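Local atomic coordinates of AAC3-I (Uncultured bacterium, PDB entry 5HMN), a protein that probably transfers an acetyl group from acetyl-coenzyme A to aminoglycoside antibiotics, a modification expected to confer resistance to them. Residues I84-L89 against E106-L111; V122-A127 against A135-L140. All coordinates share one frame; numbering follows the deposited sequence.

Interaction 1: residues I84-L89 against E106-L111; sequences IYIYDL and EKLKEL. With COA (coenzyme A), chain J.
The strand whose Ile84 and Ile86 receive Leu108 from helix 100-115 also carries a carbonyl oxygen, Leu89 O, that accepts the hydrogen of one coenzyme A amide, with N4P of coenzyme A 2.7 Å from Leu89 O and a moderately bent N-H...O angle of 144°. The contact between strand and helix is wholly apolar. Leu108 directs its CG away from its own backbone N (chi1 -170°), and both methyls of the fork come down on the strand. Its CD2 meets the flank of Ile86, with CG1 of Ile86 at 3.6 Å from Leu108 CD2, and the two side chains pass at a slant. Ile84 answers with its branch methyl: CG2 of Ile84 sits 4.0 Å from Leu108 CD2, the two chains running past one another in opposite senses. Ile120 and Ile55 also touch Leu108. Farther along, a classic beta bulge sets Tyr87 and Asp88 together opposite Ala70 on the neighbouring strand, a bulge of the kind that, in GNAT enzymes, splays this strand from its parallel neighbour and admits the pantetheine arm. The chemistry therefore divides along a single strand: branched aliphatic side chains pack the helix on the sheet, while a main-chain carbonyl beyond the bulge binds the cofactor.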
ATOM      1  N   ILE C  84       2.782   8.122  -0.827  1.00 32.19           N
ATOM      2  CA  ILE C  84       2.507   7.467  -2.101  1.00 27.20           C
ATOM      3  C   ILE C  84       3.272   6.150  -2.177  1.00 32.87           C
ATOM      4  O   ILE C  84       4.494   6.110  -2.028  1.00 34.27           O
ATOM      5  CB  ILE C  84       2.875   8.363  -3.296  1.00 30.23           C
ATOM      6  CG1 ILE C  84       2.081   9.669  -3.245  1.00 38.37           C
ATOM      7  CG2 ILE C  84       2.618   7.640  -4.612  1.00 30.17           C
ATOM      8  CD1 ILE C  84       2.401  10.612  -4.380  1.00 55.11           C
ATOM      9  N   TYR C  85       2.532   5.069  -2.379  1.00 24.74           N
ATOM     10  CA  TYR C  85       3.128   3.748  -2.502  1.00 30.35           C
ATOM     11  C   TYR C  85       3.272   3.348  -3.969  1.00 29.37           C
ATOM     12  O   TYR C  85       2.281   3.133  -4.662  1.00 26.91           O
ATOM     13  CB  TYR C  85       2.281   2.724  -1.743  1.00 29.94           C
ATOM     14  CG  TYR C  85       2.749   1.293  -1.870  1.00 36.60           C
ATOM     15  CD1 TYR C  85       4.086   0.959  -1.712  1.00 43.57           C
ATOM     16  CD2 TYR C  85       1.846   0.272  -2.120  1.00 45.56           C
ATOM     17  CE1 TYR C  85       4.512  -0.351  -1.818  1.00 45.80           C
ATOM     18  CE2 TYR C  85       2.261  -1.039  -2.227  1.00 50.09           C
ATOM     19  CZ  TYR C  85       3.597  -1.347  -2.076  1.00 60.54           C
ATOM     20  OH  TYR C  85       4.020  -2.656  -2.179  1.00 53.60           O
ATOM     21  N   ILE C  86       4.509   3.258  -4.438  1.00 29.20           N
ATOM     22  CA  ILE C  86       4.773   2.711  -5.762  1.00 32.42           C
ATOM     23  C   ILE C  86       4.540   1.204  -5.750  1.00 32.78           C
ATOM     24  O   ILE C  86       5.255   0.458  -5.075  1.00 31.76           O
ATOM     25  CB  ILE C  86       6.210   3.004  -6.227  1.00 26.95           C
ATOM     26  CG1 ILE C  86       6.445   4.514  -6.302  1.00 31.75           C
ATOM     27  CG2 ILE C  86       6.470   2.356  -7.574  1.00 31.15           C
ATOM     28  CD1 ILE C  86       7.830   4.902  -6.808  1.00 34.18           C
ATOM     29  N   TYR C  87       3.527   0.753  -6.482  1.00 30.20           N
ATOM     30  CA  TYR C  87       3.255  -0.671  -6.549  1.00 29.75           C
ATOM     31  C   TYR C  87       4.098  -1.339  -7.628  1.00 36.90           C
ATOM     32  O   TYR C  87       4.849  -2.261  -7.334  1.00 34.20           O
ATOM     33  CB  TYR C  87       1.772  -0.945  -6.802  1.00 30.19           C
ATOM     34  CG  TYR C  87       1.406  -2.392  -6.539  1.00 27.29           C
ATOM     35  CD1 TYR C  87       0.937  -2.796  -5.294  1.00 36.50           C
ATOM     36  CD2 TYR C  87       1.565  -3.361  -7.525  1.00 33.63           C
ATOM     37  CE1 TYR C  87       0.618  -4.126  -5.049  1.00 46.65           C
ATOM     38  CE2 TYR C  87       1.250  -4.683  -7.290  1.00 36.61           C
ATOM     39  CZ  TYR C  87       0.778  -5.064  -6.053  1.00 38.34           C
ATOM     40  OH  TYR C  87       0.469  -6.389  -5.824  1.00 51.97           O
ATOM     41  N   ASP C  88       3.958  -0.878  -8.871  1.00 34.56           N
ATOM     42  CA  ASP C  88       4.697  -1.433 -10.005  1.00 41.59           C
ATOM     43  C   ASP C  88       5.432  -0.330 -10.769  1.00 27.49           C
ATOM     44  O   ASP C  88       4.900   0.759 -10.961  1.00 27.70           O
ATOM     45  CB  ASP C  88       3.760  -2.176 -10.972  1.00 43.92           C
ATOM     46  CG  ASP C  88       3.381  -3.579 -10.496  1.00 48.08           C
ATOM     47  OD1 ASP C  88       4.163  -4.229  -9.795  1.00 48.22           O
ATOM     48  OD2 ASP C  88       2.286  -4.060 -10.846  1.00 48.52           O
ATOM     49  N   LEU C  89       6.649  -0.633 -11.205  1.00 28.53           N
ATOM     50  CA  LEU C  89       7.456   0.293 -11.992  0.50 25.70           C
ATOM     51  C   LEU C  89       8.288  -0.501 -12.988  1.00 32.27           C
ATOM     52  O   LEU C  89       9.025  -1.407 -12.603  1.00 27.39           O
ATOM     53  CB  LEU C  89       8.364   1.136 -11.089  0.50 33.39           C
ATOM     54  CG  LEU C  89       9.397   2.030 -11.783  0.50 32.95           C
ATOM     55  CD1 LEU C  89       8.719   3.095 -12.621  0.50 33.25           C
ATOM     56  CD2 LEU C  89      10.323   2.670 -10.759  0.50 28.88           C
ATOM     57  N   GLU C 106      10.526  11.172 -10.858  1.00 30.29           N
ATOM     58  CA  GLU C 106      10.597  12.624 -10.746  1.00 31.48           C
ATOM     59  C   GLU C 106       9.216  13.238 -10.965  1.00 46.35           C
ATOM     60  O   GLU C 106       8.841  14.205 -10.299  1.00 48.40           O
ATOM     61  CB  GLU C 106      11.603  13.195 -11.749  1.00 47.57           C
ATOM     62  CG  GLU C 106      11.701  14.711 -11.731  1.00 66.95           C
ATOM     63  CD  GLU C 106      12.954  15.226 -12.414  1.00 95.54           C
ATOM     64  OE1 GLU C 106      13.317  14.689 -13.484  1.00 99.65           O
ATOM     65  OE2 GLU C 106      13.581  16.164 -11.875  1.00103.00           O
ATOM     66  N   LYS C 107       8.464  12.659 -11.894  1.00 34.21           N
ATOM     67  CA  LYS C 107       7.098  13.086 -12.168  1.00 36.96           C
ATOM     68  C   LYS C 107       6.188  12.783 -10.985  1.00 29.24           C
ATOM     69  O   LYS C 107       5.310  13.577 -10.647  1.00 38.88           O
ATOM     70  CB  LYS C 107       6.569  12.400 -13.424  1.00 45.82           C
ATOM     71  CG  LYS C 107       5.096  12.628 -13.696  1.00 28.99           C
ATOM     72  CD  LYS C 107       4.829  14.043 -14.157  1.00 38.60           C
ATOM     73  CE  LYS C 107       3.376  14.211 -14.563  1.00 66.00           C
ATOM     74  NZ  LYS C 107       3.090  15.597 -15.025  1.00 79.53           N
ATOM     75  N   LEU C 108       6.401  11.632 -10.358  1.00 29.75           N
ATOM     76  CA  LEU C 108       5.586  11.233  -9.216  1.00 33.03           C
ATOM     77  C   LEU C 108       5.842  12.156  -8.025  1.00 32.72           C
ATOM     78  O   LEU C 108       4.940  12.422  -7.232  1.00 42.86           O
ATOM     79  CB  LEU C 108       5.872   9.779  -8.836  1.00 30.39           C
ATOM     80  CG  LEU C 108       4.924   9.157  -7.808  1.00 27.65           C
ATOM     81  CD1 LEU C 108       3.496   9.167  -8.333  1.00 24.61           C
ATOM     82  CD2 LEU C 108       5.359   7.744  -7.459  1.00 33.17           C
ATOM     83  N   LYS C 109       7.074  12.645  -7.912  1.00 32.56           N
ATOM     84  CA  LYS C 109       7.440  13.591  -6.860  1.00 38.71           C
ATOM     85  C   LYS C 109       6.670  14.901  -6.982  1.00 42.59           C
ATOM     86  O   LYS C 109       6.075  15.372  -6.015  1.00 36.68           O
ATOM     87  CB  LYS C 109       8.942  13.880  -6.890  1.00 42.91           C
ATOM     88  CG  LYS C 109       9.820  12.736  -6.412  1.00 41.14           C
ATOM     89  CD  LYS C 109      11.283  13.153  -6.403  1.00 52.25           C
ATOM     90  CE  LYS C 109      12.174  12.046  -5.867  1.00 55.81           C
ATOM     91  NZ  LYS C 109      13.602  12.464  -5.796  1.00 66.41           N
ATOM     92  N   GLU C 110       6.690  15.497  -8.174  1.00 44.77           N
ATOM     93  CA  GLU C 110       6.001  16.769  -8.380  1.00 58.34           C
ATOM     94  C   GLU C 110       4.486  16.584  -8.310  1.00 41.52           C
ATOM     95  O   GLU C 110       3.753  17.516  -7.990  1.00 45.74           O
ATOM     96  CB  GLU C 110       6.410  17.403  -9.712  1.00 45.59           C
ATOM     97  CG  GLU C 110       6.058  16.591 -10.936  1.00 62.82           C
ATOM     98  CD  GLU C 110       6.519  17.250 -12.225  1.00 79.74           C
ATOM     99  OE1 GLU C 110       7.736  17.496 -12.370  1.00 79.71           O
ATOM    100  OE2 GLU C 110       5.662  17.525 -13.091  1.00 85.67           O
ATOM    101  N   LEU C 111       4.020  15.371  -8.593  1.00 44.98           N
ATOM    102  CA  LEU C 111       2.610  15.047  -8.407  1.00 42.42           C
ATOM    103  C   LEU C 111       2.294  14.899  -6.923  1.00 47.36           C
ATOM    104  O   LEU C 111       1.216  15.278  -6.464  1.00 46.45           O
ATOM    105  CB  LEU C 111       2.241  13.767  -9.153  1.00 49.62           C
ATOM    106  CG  LEU C 111       1.974  13.885 -10.653  1.00 50.31           C
ATOM    107  CD1 LEU C 111       1.645  12.520 -11.230  1.00 53.10           C
ATOM    108  CD2 LEU C 111       0.845  14.864 -10.919  1.00 53.32           C
TER
HETATM  109  N1A COA J 500      22.577  -1.764 -13.060  0.50 63.99           N
HETATM  110  C2A COA J 500      23.144  -0.850 -12.229  0.50 57.83           C
HETATM  111  N3A COA J 500      22.595   0.344 -11.971  0.50 53.22           N
HETATM  112  C4A COA J 500      21.426   0.633 -12.558  0.50 58.76           C
HETATM  113  C5A COA J 500      20.849  -0.242 -13.391  0.50 55.50           C
HETATM  114  C6A COA J 500      21.433  -1.449 -13.649  0.50 58.61           C
HETATM  115  N6A COA J 500      21.071  -2.562 -14.447  0.50 56.62           N
HETATM  116  N7A COA J 500      19.729   0.299 -13.831  0.50 55.27           N
HETATM  117  C8A COA J 500      19.615   1.524 -13.297  0.50 59.33           C
HETATM  118  N9A COA J 500      20.669   1.717 -12.508  0.50 59.41           N
HETATM  119  C1B COA J 500      20.951   2.827 -11.754  0.50 63.86           C
HETATM  120  C2B COA J 500      21.897   3.572 -12.268  0.50 61.26           C
HETATM  121  O2B COA J 500      22.514   4.327 -11.202  0.50 54.44           O
HETATM  122  C3B COA J 500      21.167   4.577 -13.137  0.50 60.80           C
HETATM  123  O3B COA J 500      21.826   5.692 -13.340  0.50 62.21           O
HETATM  124  P3B COA J 500      22.987   5.808 -14.390  0.50 75.08           P
HETATM  125  O7A COA J 500      23.282   7.237 -14.515  0.50 74.04           O
HETATM  126  O8A COA J 500      24.162   5.125 -13.873  0.50 75.68           O
HETATM  127  O9A COA J 500      22.679   5.215 -15.718  0.50 71.50           O
HETATM  128  C4B COA J 500      19.888   4.814 -12.241  0.50 55.84           C
HETATM  129  O4B COA J 500      19.619   3.721 -11.627  0.50 48.61           O
HETATM  130  C5B COA J 500      18.683   5.204 -13.122  0.50 53.80           C
HETATM  131  O5B COA J 500      18.509   4.360 -14.225  0.50 54.70           O
HETATM  132  P1A COA J 500      17.256   4.521 -15.119  0.50 41.33           P
HETATM  133  O1A COA J 500      17.704   4.560 -16.475  0.50 43.46           O
HETATM  134  O2A COA J 500      16.578   5.727 -14.783  0.50 30.75           O
HETATM  135  O3A COA J 500      16.462   3.233 -14.972  0.50 39.25           O
HETATM  136  P2A COA J 500      15.672   2.507 -16.073  0.50 38.88           P
HETATM  137  O4A COA J 500      14.963   3.439 -16.852  0.50 37.60           O
HETATM  138  O5A COA J 500      16.564   1.736 -16.847  0.50 40.45           O
HETATM  139  O6A COA J 500      14.780   1.424 -15.422  0.50 38.99           O
HETATM  140  CBP COA J 500      14.096  -0.359 -14.044  0.50 36.71           C
HETATM  141  CCP COA J 500      15.114   0.772 -14.273  0.50 34.75           C
HETATM  142  CDP COA J 500      12.690   0.204 -13.968  0.50 37.93           C
HETATM  143  CEP COA J 500      14.382  -1.058 -12.703  0.50 48.39           C
HETATM  144  CAP COA J 500      14.235  -1.330 -15.182  0.50 38.46           C
HETATM  145  OAP COA J 500      15.422  -1.978 -15.021  0.50 43.85           O
HETATM  146  C9P COA J 500      13.153  -2.366 -15.205  0.50 42.46           C
HETATM  147  O9P COA J 500      12.120  -2.155 -15.708  0.50 40.23           O
HETATM  148  N8P COA J 500      13.362  -3.646 -14.653  0.50 42.26           N
HETATM  149  C7P COA J 500      12.395  -4.663 -14.685  0.50 42.54           C
HETATM  150  C6P COA J 500      11.262  -4.570 -13.646  0.50 50.43           C
HETATM  151  C5P COA J 500      11.636  -4.117 -12.216  0.50 56.93           C
HETATM  152  O5P COA J 500      12.598  -4.558 -11.631  0.50 57.06           O
HETATM  153  N4P COA J 500      10.762  -3.158 -11.607  0.50 51.26           N
HETATM  154  C3P COA J 500      10.928  -2.612 -10.302  0.50 50.58           C
HETATM  155  C2P COA J 500       9.611  -2.660  -9.484  0.50 63.14           C
HETATM  156  S1P COA J 500       9.812  -1.729  -7.973  0.50 55.48           S

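Interaction 2: residues V122-A127 against A135-L140; sequences VQADTA and ALYSKL. With COA (coenzyme A), chain J.
Strand 119-124 and helix 131-140 come together with their nearest CA atoms at Ala124 and Tyr137, 7.9 Å apart. Val122 and Ala124 both point their CB toward the helix, and the single aromatic ring of Tyr137 meets them. With CG beside its backbone N (chi1 -67°), Tyr137 lowers the ring toward the strand, crossing Val122 at about a right angle. Val122 CG1 stands over the middle of one face, 3.7 Å from the Tyr137 ring centroid and 7° off its normal, a well-centred CH-pi contact. The other methyl, Val122 CG2, lies 3.6 Å from Tyr137 OH. Ala124 comes instead at the ring edge, in its plane, its CB 3.7 Å from Tyr137 CD2. Elsewhere on the helix, Leu136 packs on the cofactor, its CD1 3.5 Å from C5B of coenzyme A, while Ala135 CB approaches the adenine at N3A. Leu136 also rests on Ala101 and Leu140 on Ile105, tying this helix to helix 100-115. Strand 119-124, parallel to strand 82-91 on one flank, pairs on the other in an antiparallel ladder with the second subunit, whose Phe149 meets the Tyr137 ring.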
ATOM      1  N   VAL C 122       8.550   2.495  -1.698  1.00 33.31           N
ATOM      2  CA  VAL C 122       8.431   1.382  -2.626  1.00 36.42           C
ATOM      3  C   VAL C 122       9.217   0.188  -2.096  1.00 42.56           C
ATOM      4  O   VAL C 122      10.321   0.340  -1.571  1.00 43.89           O
ATOM      5  CB  VAL C 122       8.928   1.767  -4.045  1.00 39.15           C
ATOM      6  CG1 VAL C 122      10.352   2.306  -3.995  1.00 44.77           C
ATOM      7  CG2 VAL C 122       8.837   0.582  -4.997  1.00 45.77           C
ATOM      8  N   GLN C 123       8.624  -0.995  -2.198  1.00 41.33           N
ATOM      9  CA  GLN C 123       9.303  -2.220  -1.804  1.00 48.29           C
ATOM     10  C   GLN C 123      10.117  -2.754  -2.969  1.00 55.44           C
ATOM     11  O   GLN C 123       9.631  -2.842  -4.094  1.00 51.92           O
ATOM     12  CB  GLN C 123       8.305  -3.281  -1.338  1.00 53.77           C
ATOM     13  CG  GLN C 123       7.494  -2.905  -0.117  1.00 60.85           C
ATOM     14  CD  GLN C 123       6.686  -4.074   0.414  1.00 90.95           C
ATOM     15  OE1 GLN C 123       7.078  -5.232   0.260  1.00 83.02           O
ATOM     16  NE2 GLN C 123       5.548  -3.779   1.035  1.00 97.05           N
ATOM     17  N   ALA C 124      11.365  -3.106  -2.696  1.00 51.35           N
ATOM     18  CA  ALA C 124      12.205  -3.718  -3.709  1.00 48.79           C
ATOM     19  C   ALA C 124      12.425  -5.183  -3.378  1.00 67.93           C
ATOM     20  O   ALA C 124      12.859  -5.524  -2.277  1.00 58.04           O
ATOM     21  CB  ALA C 124      13.532  -2.990  -3.819  1.00 57.61           C
ATOM     22  N   ASP C 125      12.113  -6.049  -4.336  1.00 75.51           N
ATOM     23  CA  ASP C 125      12.408  -7.469  -4.210  1.00 86.16           C
ATOM     24  C   ASP C 125      13.927  -7.603  -4.090  1.00 83.96           C
ATOM     25  O   ASP C 125      14.655  -6.676  -4.442  1.00 74.77           O
ATOM     26  CB  ASP C 125      11.847  -8.239  -5.407  1.00102.90           C
ATOM     27  CG  ASP C 125      11.771  -9.730  -5.167  1.00122.03           C
ATOM     28  OD1 ASP C 125      12.581 -10.256  -4.375  1.00135.41           O
ATOM     29  OD2 ASP C 125      10.897 -10.380  -5.777  1.00129.02           O
ATOM     30  N   THR C 126      14.416  -8.706  -3.522  1.00 81.72           N
ATOM     31  CA  THR C 126      15.865  -8.862  -3.299  1.00 89.71           C
ATOM     32  C   THR C 126      16.716  -9.772  -4.202  1.00103.20           C
ATOM     33  O   THR C 126      17.942  -9.660  -4.203  1.00102.31           O
ATOM     34  CB  THR C 126      16.150  -9.258  -1.835  1.00 93.28           C
ATOM     35  OG1 THR C 126      15.174 -10.210  -1.395  1.00 92.44           O
ATOM     36  CG2 THR C 126      16.101  -8.035  -0.933  1.00 97.03           C
ATOM     37  N   ALA C 127      16.034 -10.615  -4.970  1.00108.67           N
ATOM     38  CA  ALA C 127      16.659 -11.556  -5.894  1.00104.71           C
ATOM     39  C   ALA C 127      17.552 -10.866  -6.937  1.00 97.57           C
ATOM     40  O   ALA C 127      17.561  -9.646  -7.096  1.00100.09           O
ATOM     41  CB  ALA C 127      15.590 -12.385  -6.590  1.00111.84           C
ATOM     42  N   ALA C 135      19.621  -0.546  -7.233  1.00 47.94           N
ATOM     43  CA  ALA C 135      20.570   0.529  -7.512  1.00 57.85           C
ATOM     44  C   ALA C 135      19.819   1.827  -7.784  1.00 53.54           C
ATOM     45  O   ALA C 135      20.267   2.909  -7.403  1.00 61.65           O
ATOM     46  CB  ALA C 135      21.462   0.173  -8.688  1.00 50.83           C
ATOM     47  N   LEU C 136      18.672   1.701  -8.446  1.00 52.30           N
ATOM     48  CA  LEU C 136      17.801   2.836  -8.726  1.00 52.56           C
ATOM     49  C   LEU C 136      17.207   3.415  -7.449  1.00 47.92           C
ATOM     50  O   LEU C 136      17.184   4.624  -7.255  1.00 54.26           O
ATOM     51  CB  LEU C 136      16.671   2.418  -9.675  1.00 48.78           C
ATOM     52  CG  LEU C 136      15.584   3.457  -9.957  1.00 46.05           C
ATOM     53  CD1 LEU C 136      16.069   4.500 -10.946  1.00 54.67           C
ATOM     54  CD2 LEU C 136      14.312   2.786 -10.460  1.00 44.70           C
ATOM     55  N   TYR C 137      16.705   2.549  -6.582  1.00 43.71           N
ATOM     56  CA  TYR C 137      16.044   3.011  -5.373  1.00 41.39           C
ATOM     57  C   TYR C 137      17.041   3.518  -4.327  1.00 38.53           C
ATOM     58  O   TYR C 137      16.717   4.407  -3.539  1.00 50.28           O
ATOM     59  CB  TYR C 137      15.182   1.893  -4.789  1.00 45.75           C
ATOM     60  CG  TYR C 137      14.003   1.534  -5.663  1.00 46.18           C
ATOM     61  CD1 TYR C 137      13.391   2.493  -6.461  1.00 40.01           C
ATOM     62  CD2 TYR C 137      13.507   0.240  -5.698  1.00 47.97           C
ATOM     63  CE1 TYR C 137      12.312   2.171  -7.266  1.00 47.96           C
ATOM     64  CE2 TYR C 137      12.428  -0.091  -6.498  1.00 47.01           C
ATOM     65  CZ  TYR C 137      11.836   0.878  -7.280  1.00 43.80           C
ATOM     66  OH  TYR C 137      10.763   0.550  -8.077  1.00 52.75           O
ATOM     67  N   SER C 138      18.248   2.959  -4.325  1.00 39.53           N
ATOM     68  CA  SER C 138      19.259   3.342  -3.334  1.00 44.86           C
ATOM     69  C   SER C 138      19.761   4.768  -3.559  1.00 50.53           C
ATOM     70  O   SER C 138      20.166   5.450  -2.615  1.00 53.39           O
ATOM     71  CB  SER C 138      20.439   2.368  -3.362  1.00 47.58           C
ATOM     72  OG  SER C 138      20.018   1.051  -3.053  1.00 48.26           O
ATOM     73  N   LYS C 139      19.726   5.211  -4.811  1.00 42.84           N
ATOM     74  CA  LYS C 139      20.163   6.555  -5.166  1.00 47.01           C
ATOM     75  C   LYS C 139      19.118   7.609  -4.789  1.00 51.72           C
ATOM     76  O   LYS C 139      19.459   8.761  -4.517  1.00 46.46           O
ATOM     77  CB  LYS C 139      20.467   6.641  -6.667  1.00 68.43           C
ATOM     78  CG  LYS C 139      19.219   6.658  -7.537  1.00 82.06           C
ATOM     79  CD  LYS C 139      19.494   6.469  -9.018  1.00 87.05           C
ATOM     80  CE  LYS C 139      18.443   7.207  -9.843  1.00 88.34           C
ATOM     81  NZ  LYS C 139      19.035   7.951 -10.991  1.00 88.16           N
ATOM     82  N   LEU C 140      17.847   7.215  -4.767  1.00 52.93           N
ATOM     83  CA  LEU C 140      16.760   8.170  -4.565  1.00 45.96           C
ATOM     84  C   LEU C 140      16.265   8.217  -3.129  1.00 45.77           C
ATOM     85  O   LEU C 140      15.800   9.256  -2.663  1.00 51.21           O
ATOM     86  CB  LEU C 140      15.593   7.846  -5.493  1.00 47.57           C
ATOM     87  CG  LEU C 140      15.807   8.132  -6.976  1.00 62.27           C
ATOM     88  CD1 LEU C 140      14.604   7.663  -7.764  1.00 71.69           C
ATOM     89  CD2 LEU C 140      16.051   9.617  -7.204  1.00 62.47           C
TER
HETATM   90  N1A COA J 500      22.577  -1.764 -13.060  0.50 63.99           N
HETATM   91  C2A COA J 500      23.144  -0.850 -12.229  0.50 57.83           C
HETATM   92  N3A COA J 500      22.595   0.344 -11.971  0.50 53.22           N
HETATM   93  C4A COA J 500      21.426   0.633 -12.558  0.50 58.76           C
HETATM   94  C5A COA J 500      20.849  -0.242 -13.391  0.50 55.50           C
HETATM   95  C6A COA J 500      21.433  -1.449 -13.649  0.50 58.61           C
HETATM   96  N6A COA J 500      21.071  -2.562 -14.447  0.50 56.62           N
HETATM   97  N7A COA J 500      19.729   0.299 -13.831  0.50 55.27           N
HETATM   98  C8A COA J 500      19.615   1.524 -13.297  0.50 59.33           C
HETATM   99  N9A COA J 500      20.669   1.717 -12.508  0.50 59.41           N
HETATM  100  C1B COA J 500      20.951   2.827 -11.754  0.50 63.86           C
HETATM  101  C2B COA J 500      21.897   3.572 -12.268  0.50 61.26           C
HETATM  102  O2B COA J 500      22.514   4.327 -11.202  0.50 54.44           O
HETATM  103  C3B COA J 500      21.167   4.577 -13.137  0.50 60.80           C
HETATM  104  O3B COA J 500      21.826   5.692 -13.340  0.50 62.21           O
HETATM  105  P3B COA J 500      22.987   5.808 -14.390  0.50 75.08           P
HETATM  106  O7A COA J 500      23.282   7.237 -14.515  0.50 74.04           O
HETATM  107  O8A COA J 500      24.162   5.125 -13.873  0.50 75.68           O
HETATM  108  O9A COA J 500      22.679   5.215 -15.718  0.50 71.50           O
HETATM  109  C4B COA J 500      19.888   4.814 -12.241  0.50 55.84           C
HETATM  110  O4B COA J 500      19.619   3.721 -11.627  0.50 48.61           O
HETATM  111  C5B COA J 500      18.683   5.204 -13.122  0.50 53.80           C
HETATM  112  O5B COA J 500      18.509   4.360 -14.225  0.50 54.70           O
HETATM  113  P1A COA J 500      17.256   4.521 -15.119  0.50 41.33           P
HETATM  114  O1A COA J 500      17.704   4.560 -16.475  0.50 43.46           O
HETATM  115  O2A COA J 500      16.578   5.727 -14.783  0.50 30.75           O
HETATM  116  O3A COA J 500      16.462   3.233 -14.972  0.50 39.25           O
HETATM  117  P2A COA J 500      15.672   2.507 -16.073  0.50 38.88           P
HETATM  118  O4A COA J 500      14.963   3.439 -16.852  0.50 37.60           O
HETATM  119  O5A COA J 500      16.564   1.736 -16.847  0.50 40.45           O
HETATM  120  O6A COA J 500      14.780   1.424 -15.422  0.50 38.99           O
HETATM  121  CBP COA J 500      14.096  -0.359 -14.044  0.50 36.71           C
HETATM  122  CCP COA J 500      15.114   0.772 -14.273  0.50 34.75           C
HETATM  123  CDP COA J 500      12.690   0.204 -13.968  0.50 37.93           C
HETATM  124  CEP COA J 500      14.382  -1.058 -12.703  0.50 48.39           C
HETATM  125  CAP COA J 500      14.235  -1.330 -15.182  0.50 38.46           C
HETATM  126  OAP COA J 500      15.422  -1.978 -15.021  0.50 43.85           O
HETATM  127  C9P COA J 500      13.153  -2.366 -15.205  0.50 42.46           C
HETATM  128  O9P COA J 500      12.120  -2.155 -15.708  0.50 40.23           O
HETATM  129  N8P COA J 500      13.362  -3.646 -14.653  0.50 42.26           N
HETATM  130  C7P COA J 500      12.395  -4.663 -14.685  0.50 42.54           C
HETATM  131  C6P COA J 500      11.262  -4.570 -13.646  0.50 50.43           C
HETATM  132  C5P COA J 500      11.636  -4.117 -12.216  0.50 56.93           C
HETATM  133  O5P COA J 500      12.598  -4.558 -11.631  0.50 57.06           O
HETATM  134  N4P COA J 500      10.762  -3.158 -11.607  0.50 51.26           N
HETATM  135  C3P COA J 500      10.928  -2.612 -10.302  0.50 50.58           C
HETATM  136  C2P COA J 500       9.611  -2.660  -9.484  0.50 63.14           C
HETATM  137  S1P COA J 500       9.812  -1.729  -7.973  0.50 55.48           S

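Interactions 1 and 2 lie in series along the chain, centres about 14 Å apart, on adjacent parallel strands of one sheet. The beta-alpha-beta unit of strand 82-91, helix 100-115 and strand 119-124 leads directly from the first to the second. Where they meet, Ile86 O lies 3.6 Å from Val122 CG2. Coenzyme A joins both: its pantetheine arm is held from the 84-89 side and its sulfur reaches Val122, with S1P 3.9 Å from Val122 CG2. Backbone N-H groups of Arg97, Gly99 and Ala101 also bind the cofactor, consistent with the GNAT pyrophosphate loop, which lies between the two segments of interaction 1, where strand 82-91 leads into helix 100-115.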